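Local structure of putative uncharacterized protein (Archaeoglobus fulgidus, 3VU0) at residues K130-L133 and Y134-V138; G41-I44 and L45-K49; E123-D126 and F127-T131. The protein belongs to the AglB family and is modelled here as its C-terminal globular domain, a compact fold of helices packed round a small mixed beta-sheet. All coordinates share one frame; numbering follows the deposited sequence.

Contact 1 of 3, residues K130-L133 and Y134-V138; sequences KTML and YKLHV
Y134 and T131 meet at the opening of helix 132-138, where T131 occupies the N-cap position. The backbone N of Y134 approaches T131 OG1 at 3.4 Å, a weak capping bond, the stronger partner of this hydroxyl being F128. Because CG of Y134 is anti to the backbone N (chi1 173°), its ring is carried away from the cap, and it is the CB of Y134 that touches T131 O, at 3.4 Å. The two side chains cross at about a right angle. T131 O accepts a hydrogen bond from K135 N, 3.0 Å away, nearly straight (169° at the hydrogen) and in the carbonyl plane.

The next two carbonyls continue the pattern of an N-capped helix, which here widens into a pi-type turn at 134-138. M132 O accepts from L136 N at 2.8 Å, while CG of L136 comes up against the same oxygen. The selenomethionine side chain of M132 bends so that its CE ends 4.2 Å from L136 CG, a loose apolar contact to which F67 of helix 61-69 and F147 of strand 147-153 add aromatic packing. L133 O takes H137 N at 3.0 Å, with the donor tilted 28° from the carbonyl plane; the leucine side chain itself packs on F68 and on T90 of strand 85-91, where T90 also holds H137 ND1.

K135 runs back, extended beyond CG, alongside the first turn, its CE passing 3.3 Å from K130 O. One water joins this carbonyl to the lysine tip, lying 2.8 Å from both K130 O and K135 NZ, and Q71 O is a further acceptor for the ammonium group.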
loop_
_atom_site.group_PDB
_atom_site.type_symbol
_atom_site.label_atom_id
_atom_site.label_comp_id
_atom_site.label_asym_id
_atom_site.label_seq_id
_atom_site.Cartn_x
_atom_site.Cartn_y
_atom_site.Cartn_z
ATOM N N LYS A 130 -3.895 -13.184 -4.261
ATOM C CA LYS A 130 -2.520 -13.688 -4.299
ATOM C C LYS A 130 -1.501 -12.551 -4.163
ATOM O O LYS A 130 -0.293 -12.793 -4.114
ATOM C CB LYS A 130 -2.246 -14.402 -5.628
ATOM C CG LYS A 130 -3.152 -15.577 -5.946
ATOM C CD LYS A 130 -2.931 -16.031 -7.387
ATOM C CE LYS A 130 -3.876 -17.156 -7.770
ATOM N NZ LYS A 130 -3.758 -17.477 -9.221
ATOM N N THR A 131 -1.983 -11.314 -4.098
ATOM C CA THR A 131 -1.084 -10.168 -4.033
ATOM C C THR A 131 -0.589 -9.745 -2.653
ATOM O O THR A 131 -1.127 -10.140 -1.619
ATOM C CB THR A 131 -1.723 -8.921 -4.675
ATOM O OG1 THR A 131 -2.763 -8.429 -3.819
ATOM C CG2 THR A 131 -2.305 -9.258 -6.045
HETATM N N MSE A 132 0.452 -8.916 -2.670
HETATM C CA MSE A 132 1.044 -8.375 -1.457
HETATM C C MSE A 132 0.009 -7.543 -0.704
HETATM O O MSE A 132 -0.038 -7.566 0.522
HETATM C CB MSE A 132 2.243 -7.490 -1.810
HETATM C CG MSE A 132 3.487 -8.261 -2.212
HETATM SE SE MSE A 132 4.120 -9.337 -0.741
HETATM C CE MSE A 132 4.446 -7.920 0.535
ATOM N N LEU A 133 -0.804 -6.799 -1.446
ATOM C CA LEU A 133 -1.837 -5.964 -0.839
ATOM C C LEU A 133 -2.765 -6.818 0.013
ATOM O O LEU A 133 -3.150 -6.429 1.110
ATOM C CB LEU A 133 -2.640 -5.242 -1.922
ATOM C CG LEU A 133 -3.786 -4.355 -1.424
ATOM C CD1 LEU A 133 -3.280 -3.377 -0.373
ATOM C CD2 LEU A 133 -4.395 -3.605 -2.604
ATOM N N TYR A 134 -3.121 -7.990 -0.500
ATOM C CA TYR A 134 -3.985 -8.910 0.228
ATOM C C TYR A 134 -3.269 -9.477 1.458
ATOM O O TYR A 134 -3.803 -9.457 2.561
ATOM C CB TYR A 134 -4.401 -10.074 -0.677
ATOM C CG TYR A 134 -5.150 -11.159 0.060
ATOM C CD1 TYR A 134 -6.523 -11.062 0.270
ATOM C CD2 TYR A 134 -4.480 -12.271 0.570
ATOM C CE1 TYR A 134 -7.217 -12.049 0.969
ATOM C CE2 TYR A 134 -5.164 -13.261 1.273
ATOM C CZ TYR A 134 -6.531 -13.142 1.466
ATOM O OH TYR A 134 -7.211 -14.121 2.149
ATOM N N LYS A 135 -2.058 -9.985 1.259
ATOM C CA LYS A 135 -1.299 -10.577 2.353
ATOM C C LYS A 135 -0.980 -9.570 3.451
ATOM O O LYS A 135 -0.804 -9.948 4.612
ATOM C CB LYS A 135 -0.015 -11.213 1.815
ATOM C CG LYS A 135 -0.292 -12.286 0.774
ATOM C CD LYS A 135 0.976 -12.785 0.114
ATOM C CE LYS A 135 0.651 -13.721 -1.040
ATOM N NZ LYS A 135 1.886 -14.265 -1.662
ATOM N N LEU A 136 -0.912 -8.291 3.084
ATOM C CA LEU A 136 -0.647 -7.237 4.056
ATOM C C LEU A 136 -1.924 -6.785 4.757
ATOM O O LEU A 136 -2.150 -7.090 5.928
ATOM C CB LEU A 136 -0.000 -6.008 3.384
ATOM C CG LEU A 136 1.454 -6.130 2.916
ATOM C CD1 LEU A 136 1.824 -4.914 2.078
ATOM C CD2 LEU A 136 2.374 -6.243 4.121
ATOM N N HIS A 137 -2.772 -6.070 4.026
ATOM C CA HIS A 137 -3.988 -5.530 4.614
ATOM C C HIS A 137 -5.009 -6.545 5.100
ATOM O O HIS A 137 -5.515 -6.419 6.213
ATOM C CB HIS A 137 -4.679 -4.565 3.649
ATOM C CG HIS A 137 -5.667 -3.665 4.326
ATOM N ND1 HIS A 137 -5.340 -2.398 4.764
ATOM C CD2 HIS A 137 -6.943 -3.883 4.721
ATOM C CE1 HIS A 137 -6.374 -1.877 5.403
ATOM N NE2 HIS A 137 -7.359 -2.758 5.393
ATOM N N VAL A 138 -5.317 -7.547 4.280
ATOM C CA VAL A 138 -6.305 -8.541 4.681
ATOM C C VAL A 138 -5.789 -9.559 5.696
ATOM O O VAL A 138 -6.438 -9.793 6.712
ATOM C CB VAL A 138 -6.883 -9.296 3.456
ATOM C CG1 VAL A 138 -7.916 -10.325 3.918
ATOM C CG2 VAL A 138 -7.534 -8.307 2.497
HETATM O O HOH W 1 0.745 -15.365 -3.967
#

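Contact 2 of 3, residues G41-I44 and L45-K49; sequences GNWI and LYVAK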
loop_
_atom_site.group_PDB
_atom_site.type_symbol
_atom_site.label_atom_id
_atom_site.label_comp_id
_atom_site.label_asym_id
_atom_site.label_seq_id
_atom_site.Cartn_x
_atom_site.Cartn_y
_atom_site.Cartn_z
ATOM N N GLY A 41 0.343 10.166 -0.759
ATOM C CA GLY A 41 1.692 10.693 -0.661
ATOM C C GLY A 41 1.848 12.037 0.029
ATOM O O GLY A 41 2.663 12.175 0.946
ATOM N N ASN A 42 1.076 13.030 -0.406
ATOM C CA ASN A 42 1.160 14.366 0.174
ATOM C C ASN A 42 0.842 14.396 1.661
ATOM O O ASN A 42 1.431 15.181 2.407
ATOM C CB ASN A 42 0.244 15.340 -0.578
ATOM C CG ASN A 42 0.748 15.646 -1.977
ATOM O OD1 ASN A 42 1.943 15.823 -2.184
ATOM N ND2 ASN A 42 -0.164 15.718 -2.940
ATOM N N TRP A 43 -0.085 13.548 2.094
ATOM C CA TRP A 43 -0.448 13.493 3.504
ATOM C C TRP A 43 0.729 12.988 4.327
ATOM O O TRP A 43 1.083 13.561 5.361
ATOM C CB TRP A 43 -1.642 12.560 3.725
ATOM C CG TRP A 43 -2.979 13.167 3.428
ATOM C CD1 TRP A 43 -3.262 14.491 3.239
ATOM C CD2 TRP A 43 -4.233 12.476 3.364
ATOM N NE1 TRP A 43 -4.614 14.668 3.067
ATOM C CE2 TRP A 43 -5.234 13.446 3.140
ATOM C CE3 TRP A 43 -4.609 11.128 3.478
ATOM C CZ2 TRP A 43 -6.589 13.113 3.028
ATOM C CZ3 TRP A 43 -5.954 10.795 3.367
ATOM C CH2 TRP A 43 -6.930 11.789 3.144
ATOM N N ILE A 44 1.330 11.900 3.864
ATOM C CA ILE A 44 2.453 11.307 4.562
ATOM C C ILE A 44 3.657 12.241 4.556
ATOM O O ILE A 44 4.319 12.426 5.581
ATOM C CB ILE A 44 2.823 9.962 3.917
ATOM C CG1 ILE A 44 1.640 8.997 4.057
ATOM C CG2 ILE A 44 4.071 9.380 4.575
ATOM C CD1 ILE A 44 1.829 7.676 3.336
ATOM N N LEU A 45 3.921 12.846 3.402
ATOM C CA LEU A 45 5.050 13.755 3.255
ATOM C C LEU A 45 4.887 15.065 4.030
ATOM O O LEU A 45 5.801 15.490 4.737
ATOM C CB LEU A 45 5.273 14.082 1.773
ATOM C CG LEU A 45 6.698 14.099 1.202
ATOM C CD1 LEU A 45 6.744 15.105 0.062
ATOM C CD2 LEU A 45 7.720 14.483 2.262
ATOM N N TYR A 46 3.724 15.697 3.911
ATOM C CA TYR A 46 3.499 16.981 4.574
ATOM C C TYR A 46 2.840 16.968 5.946
ATOM O O TYR A 46 3.013 17.909 6.717
ATOM C CB TYR A 46 2.724 17.908 3.628
ATOM C CG TYR A 46 3.482 18.161 2.343
ATOM C CD1 TYR A 46 4.725 18.791 2.360
ATOM C CD2 TYR A 46 2.987 17.716 1.117
ATOM C CE1 TYR A 46 5.461 18.967 1.191
ATOM C CE2 TYR A 46 3.715 17.888 -0.058
ATOM C CZ TYR A 46 4.950 18.512 -0.013
ATOM O OH TYR A 46 5.679 18.669 -1.168
ATOM N N VAL A 47 2.085 15.921 6.259
ATOM C CA VAL A 47 1.445 15.846 7.565
ATOM C C VAL A 47 2.258 14.973 8.517
ATOM O O VAL A 47 2.464 15.333 9.677
ATOM C CB VAL A 47 0.015 15.280 7.471
ATOM C CG1 VAL A 47 -0.588 15.165 8.864
ATOM C CG2 VAL A 47 -0.845 16.184 6.593
ATOM N N ALA A 48 2.723 13.831 8.020
ATOM C CA ALA A 48 3.512 12.910 8.833
ATOM C C ALA A 48 4.994 13.277 8.784
ATOM O O ALA A 48 5.785 12.820 9.609
ATOM C CB ALA A 48 3.307 11.477 8.345
ATOM N N LYS A 49 5.357 14.104 7.806
ATOM C CA LYS A 49 6.734 14.559 7.633
ATOM C C LYS A 49 7.698 13.414 7.342
ATOM O O LYS A 49 8.809 13.378 7.876
ATOM C CB LYS A 49 7.205 15.316 8.883
ATOM C CG LYS A 49 6.279 16.439 9.330
ATOM C CD LYS A 49 6.116 17.499 8.245
ATOM C CE LYS A 49 5.150 18.593 8.684
ATOM N NZ LYS A 49 4.952 19.627 7.622
#
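N42 and Y46, one turn apart, lie side by side along helix 41-46, a short helix of the AglB core domain; K49 is the first residue beyond it to leave helical phi/psi, with positive phi. Both side chains have CG anti to the carbonyl carbon (chi1 -70° for N42), which points them the same way. The amide and the phenol ring are only 27° from coplanar, and N42 OD1 comes to 3.5 Å from CE2 of Y46. Closer in, CD2 of the tyrosine sits 3.2 Å from N42 O, the carbonyl that also accepts Y46 N.

W43 and V47 make the next pair along. V47 directs CG2 obliquely at the indole, 4.5 Å from W43 CD1, while the indole ring itself meets W7 and touches L11 of helix 5-17. W43 O accepts two bonds, from V47 N at 2.7 Å and from A48 N at 3.1 Å, the latter in the carbonyl plane. The A48 methyl points back at I44 and presses on its carbonyl, with CB 3.1 Å from I44 O; M14 of helix 5-17 touches both residues.

K49 bends at its first two side-chain torsions (chi2 -60°), folding the chain back toward the backbone of Y46 so that its NZ bonds to Y46 O at 2.7 Å.

Contact 3 of 3, residues E123-D126 and F127-T131; sequences EIID and FFNKT
This is a local contact on the protein surface, made one turn apart over the C-terminal part of helix 121-128 and running into the type I turn F128-T131 that leads to the next helix. Its regular part is three backbone bonds: F127 N to E123 O, F128 N to I124 O and N129 N to I125 O. The first is the least regular, with the donor 37° out of the carbonyl plane, and the CB of F127 also lies against E123 O, at 3.3 Å.

I125 and N129 run side by side, pointing the same way. CG of N129 is anti to its carbonyl carbon (chi1 -69°), which swings the amide back along the helix over I125 O and sets ND2 3.7 Å from I125 CG2. The amide is then tied to D126 through a water that accepts from N129 ND2 at 2.7 Å and donates to D126 OD1 at 2.8 Å. The other carboxylate oxygen of D126 is in a salt bridge with K122, so the two oxygens of this aspartate have different partners. K130 lays the start of its aliphatic chain on the D126 carbonyl, CG being 3.5 Å from D126 O.

In the turn, F128 O accepts two bonds from one residue, T131: the backbone N donates to it, and T131 OG1 adds a bond of 2.9 Å on a lone pair. The turn thus brings T131 CG2 over one face of the F127 ring, 4.0 Å above its plane and toward the rim. The F127 ring also meets Y114 and touches M109 of helix 105-112, whereas F128 makes an edge-to-face contact with F105 of that helix and packs on L133 and V138 of helix 132-138.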
loop_
_atom_site.group_PDB
_atom_site.type_symbol
_atom_site.label_atom_id
_atom_site.label_comp_id
_atom_site.label_asym_id
_atom_site.label_seq_id
_atom_site.Cartn_x
_atom_site.Cartn_y
_atom_site.Cartn_z
ATOM N N GLU A 123 -11.809 -13.633 -11.841
ATOM C CA GLU A 123 -10.382 -13.676 -12.148
ATOM C C GLU A 123 -9.675 -12.501 -11.453
ATOM O O GLU A 123 -8.525 -12.620 -11.027
ATOM C CB GLU A 123 -10.144 -13.614 -13.661
ATOM C CG GLU A 123 -10.708 -14.812 -14.415
ATOM C CD GLU A 123 -10.398 -14.782 -15.907
ATOM O OE1 GLU A 123 -10.607 -13.728 -16.536
ATOM O OE2 GLU A 123 -9.955 -15.818 -16.453
ATOM N N ILE A 124 -10.367 -11.374 -11.333
ATOM C CA ILE A 124 -9.797 -10.196 -10.676
ATOM C C ILE A 124 -9.681 -10.460 -9.179
ATOM O O ILE A 124 -8.664 -10.144 -8.565
ATOM C CB ILE A 124 -10.673 -8.941 -10.918
ATOM C CG1 ILE A 124 -10.630 -8.566 -12.401
ATOM C CG2 ILE A 124 -10.205 -7.775 -10.047
ATOM C CD1 ILE A 124 -11.551 -7.417 -12.761
ATOM N N ILE A 125 -10.722 -11.052 -8.602
ATOM C CA ILE A 125 -10.733 -11.382 -7.176
ATOM C C ILE A 125 -9.649 -12.425 -6.874
ATOM O O ILE A 125 -8.874 -12.277 -5.926
ATOM C CB ILE A 125 -12.116 -11.935 -6.754
ATOM C CG1 ILE A 125 -13.188 -10.853 -6.940
ATOM C CG2 ILE A 125 -12.076 -12.403 -5.304
ATOM C CD1 ILE A 125 -14.619 -11.369 -6.826
ATOM N N ASP A 126 -9.592 -13.479 -7.683
ATOM C CA ASP A 126 -8.585 -14.515 -7.481
ATOM C C ASP A 126 -7.178 -13.922 -7.571
ATOM O O ASP A 126 -6.302 -14.290 -6.795
ATOM C CB ASP A 126 -8.748 -15.648 -8.505
ATOM C CG ASP A 126 -10.026 -16.450 -8.294
ATOM O OD1 ASP A 126 -10.613 -16.379 -7.190
ATOM O OD2 ASP A 126 -10.438 -17.163 -9.233
ATOM N N PHE A 127 -6.967 -13.008 -8.512
ATOM C CA PHE A 127 -5.664 -12.353 -8.661
ATOM C C PHE A 127 -5.355 -11.547 -7.390
ATOM O O PHE A 127 -4.270 -11.664 -6.811
ATOM C CB PHE A 127 -5.669 -11.417 -9.874
ATOM C CG PHE A 127 -4.415 -10.595 -10.007
ATOM C CD1 PHE A 127 -3.194 -11.202 -10.267
ATOM C CD2 PHE A 127 -4.450 -9.217 -9.831
ATOM C CE1 PHE A 127 -2.018 -10.442 -10.347
ATOM C CE2 PHE A 127 -3.286 -8.452 -9.908
ATOM C CZ PHE A 127 -2.067 -9.068 -10.166
ATOM N N PHE A 128 -6.313 -10.736 -6.953
ATOM C CA PHE A 128 -6.128 -9.930 -5.746
ATOM C C PHE A 128 -5.723 -10.780 -4.543
ATOM O O PHE A 128 -4.834 -10.407 -3.772
ATOM C CB PHE A 128 -7.411 -9.170 -5.399
ATOM C CG PHE A 128 -7.381 -8.530 -4.039
ATOM C CD1 PHE A 128 -6.559 -7.430 -3.787
ATOM C CD2 PHE A 128 -8.127 -9.063 -2.991
ATOM C CE1 PHE A 128 -6.478 -6.877 -2.511
ATOM C CE2 PHE A 128 -8.054 -8.516 -1.705
ATOM C CZ PHE A 128 -7.228 -7.425 -1.467
ATOM N N ASN A 129 -6.371 -11.926 -4.384
ATOM C CA ASN A 129 -6.085 -12.782 -3.249
ATOM C C ASN A 129 -4.672 -13.360 -3.194
ATOM O O ASN A 129 -4.289 -13.936 -2.183
ATOM C CB ASN A 129 -7.131 -13.901 -3.157
ATOM C CG ASN A 129 -8.506 -13.375 -2.754
ATOM O OD1 ASN A 129 -8.617 -12.333 -2.104
ATOM N ND2 ASN A 129 -9.556 -14.102 -3.125
ATOM N N LYS A 130 -3.895 -13.184 -4.261
ATOM C CA LYS A 130 -2.520 -13.688 -4.299
ATOM C C LYS A 130 -1.501 -12.551 -4.163
ATOM O O LYS A 130 -0.293 -12.793 -4.114
ATOM C CB LYS A 130 -2.246 -14.402 -5.628
ATOM C CG LYS A 130 -3.152 -15.577 -5.946
ATOM C CD LYS A 130 -2.931 -16.031 -7.387
ATOM C CE LYS A 130 -3.876 -17.156 -7.770
ATOM N NZ LYS A 130 -3.758 -17.477 -9.221
ATOM N N THR A 131 -1.983 -11.314 -4.098
ATOM C CA THR A 131 -1.084 -10.168 -4.033
ATOM C C THR A 131 -0.589 -9.745 -2.653
ATOM O O THR A 131 -1.127 -10.140 -1.619
ATOM C CB THR A 131 -1.723 -8.921 -4.675
ATOM O OG1 THR A 131 -2.763 -8.429 -3.819
ATOM C CG2 THR A 131 -2.305 -9.258 -6.045
HETATM O O HOH W 2 -9.531 -16.330 -4.567
#

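How the contacts relate
From the N terminus the chain first reaches contact 2, in helix 41-46 beside helix 5-17, then contact 3 in helix 121-128, and finally contact 1 in helix 132-138. Each closes only turns of its own helix or the residues next to it, and none encloses another. Contacts 3 and 1 share K130 and T131: the turn after helix 121-128 caps the next helix, and Y134 CB packs 3.1 Å from F128 O. Together they join helix 105-112 to helix 61-69 and the sheet. Contact 2 lies across the centre of the chain, its nearest atoms about 12 Å from contact 1 and about 18 Å from contact 3.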